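Local coordinates for protein naphthalene dioxygenase large subunit (Rhodococcus sp., PDB 2B1X) that forms the large subunit of a Rieske-type non-haem iron dioxygenase, pairing a [2Fe-2S] cluster domain with a catalytic domain that holds a mononuclear iron, at residues 220-223 / 224-227. Residues are numbered along the deposited sequence; the frame is centred on the assembly and turned at random.
Sequences THRS and MVEL. With FE (Fe (III) ion), chain G.
Met224 and His221 meet where a metal ligand doubles as the N-cap of a short helix. The Met224 amide reaches the carbonyl O of His221 only weakly, N to O 2.9 Å with a bent angle of 122° at the hydrogen. Met224 CG passes Ser223 OG at 3.8 Å, and the twice-bent chain then turns away to pack on Leu229, Ala230 and Phe368. That hydroxyl of Ser223 is engaged by Arg80 of the neighbouring small subunit, so the first turn of the helix also meets the subunit interface.

Val225 makes the firmer link. Its N donates to the same His221 O at 2.9 Å, nearly straight at 161° and in the carbonyl plane, so one oxygen gathers two amides of the opening turn. Of its two methyls, CG1 lies 3.6 Å from Arg222 NH1.

Glu226 continues the backbone ladder, its N bonding to Arg222 O, and adds a salt bridge between side chains four residues apart. Glu226 OE1 alone takes Arg222 NH2 at 3.0 Å and Arg222 NE at 3.2 Å, both weak and bent, the guanidinium and carboxylate planes standing 59° apart. With Arg222 CG anti to the backbone N, the bend at chi2 carries the guanidinium along the helix toward Glu226, whose CG lies over one face; Tyr85 of the small subunit packs on both residues. Leu227 N bonds to Ser223 O, which Leu227 CG also approaches at 3.3 Å.

On the other side of the cap the His221 ring binds the iron through NE2 at 2.1 Å, with Thr220 CG2 over one face, offset toward the rim. Two waters also bind the iron, and with His216 and Asp372 the histidine makes the two-histidine, one-carboxylate facial triad of Rieske oxygenases.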
ATOM      1  N   THR A 220      11.015  13.817 -25.965  1.00 10.54           N
ATOM      2  CA  THR A 220       9.922  13.068 -25.321  1.00 10.59           C
ATOM      3  C   THR A 220       8.976  12.456 -26.351  1.00 10.45           C
ATOM      4  O   THR A 220       8.486  11.316 -26.201  1.00 10.27           O
ATOM      5  CB  THR A 220       9.097  13.973 -24.361  1.00 10.81           C
ATOM      6  OG1 THR A 220       9.940  14.419 -23.283  1.00 11.02           O
ATOM      7  CG2 THR A 220       8.012  13.142 -23.641  1.00  9.70           C
ATOM      8  N   HIS A 221       8.692  13.233 -27.384  1.00 10.36           N
ATOM      9  CA  HIS A 221       7.745  12.825 -28.400  1.00 10.73           C
ATOM     10  C   HIS A 221       8.372  12.461 -29.744  1.00 11.73           C
ATOM     11  O   HIS A 221       7.705  12.524 -30.797  1.00 11.94           O
ATOM     12  CB  HIS A 221       6.663  13.905 -28.536  1.00 10.76           C
ATOM     13  CG  HIS A 221       5.961  14.182 -27.248  1.00 10.93           C
ATOM     14  ND1 HIS A 221       5.424  13.172 -26.477  1.00 10.43           N
ATOM     15  CD2 HIS A 221       5.769  15.334 -26.557  1.00 10.71           C
ATOM     16  CE1 HIS A 221       4.921  13.694 -25.369  1.00 10.31           C
ATOM     17  NE2 HIS A 221       5.118  14.999 -25.392  1.00 11.42           N
ATOM     18  N   ARG A 222       9.638  12.045 -29.691  1.00 12.49           N
ATOM     19  CA  ARG A 222      10.378  11.579 -30.837  1.00 13.74           C
ATOM     20  C   ARG A 222       9.652  10.456 -31.588  1.00 14.03           C
ATOM     21  O   ARG A 222       9.651  10.458 -32.817  1.00 13.37           O
ATOM     22  CB  ARG A 222      11.760  11.094 -30.412  1.00 15.10           C
ATOM     23  CG  ARG A 222      12.681  10.678 -31.568  1.00 16.41           C
ATOM     24  CD  ARG A 222      12.850  11.724 -32.676  1.00 20.78           C
ATOM     25  NE  ARG A 222      13.454  11.131 -33.873  1.00 23.49           N
ATOM     26  CZ  ARG A 222      13.756  11.788 -34.989  1.00 24.20           C
ATOM     27  NH1 ARG A 222      13.492  13.080 -35.111  1.00 23.46           N
ATOM     28  NH2 ARG A 222      14.327  11.127 -35.988  1.00 25.59           N
ATOM     29  N   SER A 223       9.042   9.510 -30.864  1.00 13.13           N
ATOM     30  CA  SER A 223       8.240   8.460 -31.502  1.00 13.01           C
ATOM     31  C   SER A 223       7.145   9.049 -32.386  1.00 13.14           C
ATOM     32  O   SER A 223       6.861   8.521 -33.463  1.00 13.68           O
ATOM     33  CB  SER A 223       7.609   7.548 -30.456  1.00 13.07           C
ATOM     34  OG  SER A 223       6.667   8.267 -29.671  1.00 13.01           O
ATOM     35  N   MET A 224       6.501  10.112 -31.905  1.00 12.97           N
ATOM     36  CA  MET A 224       5.405  10.747 -32.632  1.00 14.48           C
ATOM     37  C   MET A 224       5.904  11.596 -33.807  1.00 14.38           C
ATOM     38  O   MET A 224       5.221  11.698 -34.827  1.00 14.93           O
ATOM     39  CB  MET A 224       4.509  11.567 -31.678  1.00 14.32           C
ATOM     40  CG  MET A 224       3.874  10.752 -30.528  1.00 15.09           C
ATOM     41  SD  MET A 224       2.947   9.309 -31.111  1.00 21.29           S
ATOM     42  CE  MET A 224       1.325   9.995 -31.365  1.00 20.61           C
ATOM     43  N   VAL A 225       7.079  12.208 -33.658  1.00 14.77           N
ATOM     44  CA  VAL A 225       7.776  12.827 -34.779  1.00 15.92           C
ATOM     45  C   VAL A 225       8.019  11.768 -35.878  1.00 17.29           C
ATOM     46  O   VAL A 225       7.779  12.029 -37.039  1.00 18.11           O
ATOM     47  CB  VAL A 225       9.132  13.495 -34.352  1.00 15.03           C
ATOM     48  CG1 VAL A 225       9.992  13.904 -35.572  1.00 16.17           C
ATOM     49  CG2 VAL A 225       8.881  14.698 -33.494  1.00 14.27           C
ATOM     50  N   GLU A 226       8.503  10.580 -35.512  1.00 18.09           N
ATOM     51  CA  GLU A 226       8.750   9.547 -36.530  1.00 19.48           C
ATOM     52  C   GLU A 226       7.477   9.022 -37.212  1.00 18.83           C
ATOM     53  O   GLU A 226       7.490   8.644 -38.383  1.00 19.31           O
ATOM     54  CB  GLU A 226       9.599   8.412 -35.965  1.00 19.84           C
ATOM     55  CG  GLU A 226      10.894   8.963 -35.406  1.00 23.82           C
ATOM     56  CD  GLU A 226      12.019   7.958 -35.295  1.00 27.82           C
ATOM     57  OE1 GLU A 226      13.173   8.393 -35.527  1.00 30.34           O
ATOM     58  OE2 GLU A 226      11.751   6.769 -34.982  1.00 28.38           O
ATOM     59  N   LEU A 227       6.372   9.034 -36.488  1.00 18.49           N
ATOM     60  CA  LEU A 227       5.114   8.580 -37.043  1.00 18.22           C
ATOM     61  C   LEU A 227       4.371   9.653 -37.828  1.00 18.35           C
ATOM     62  O   LEU A 227       3.361   9.356 -38.423  1.00 18.64           O
ATOM     63  CB  LEU A 227       4.213   8.034 -35.933  1.00 17.51           C
ATOM     64  CG  LEU A 227       4.642   6.786 -35.156  1.00 17.90           C
ATOM     65  CD1 LEU A 227       3.498   6.281 -34.258  1.00 16.83           C
ATOM     66  CD2 LEU A 227       5.162   5.681 -36.073  1.00 19.94           C
TER
HETATM   67 FE    FE G 502       4.476  16.385 -23.897  1.00 19.70          FE
HETATM   68  O   HOH W   1       3.399  17.678 -25.336  1.00 21.56           O
HETATM   69  O   HOH W   2       3.270  17.639 -22.426  1.00 26.37           O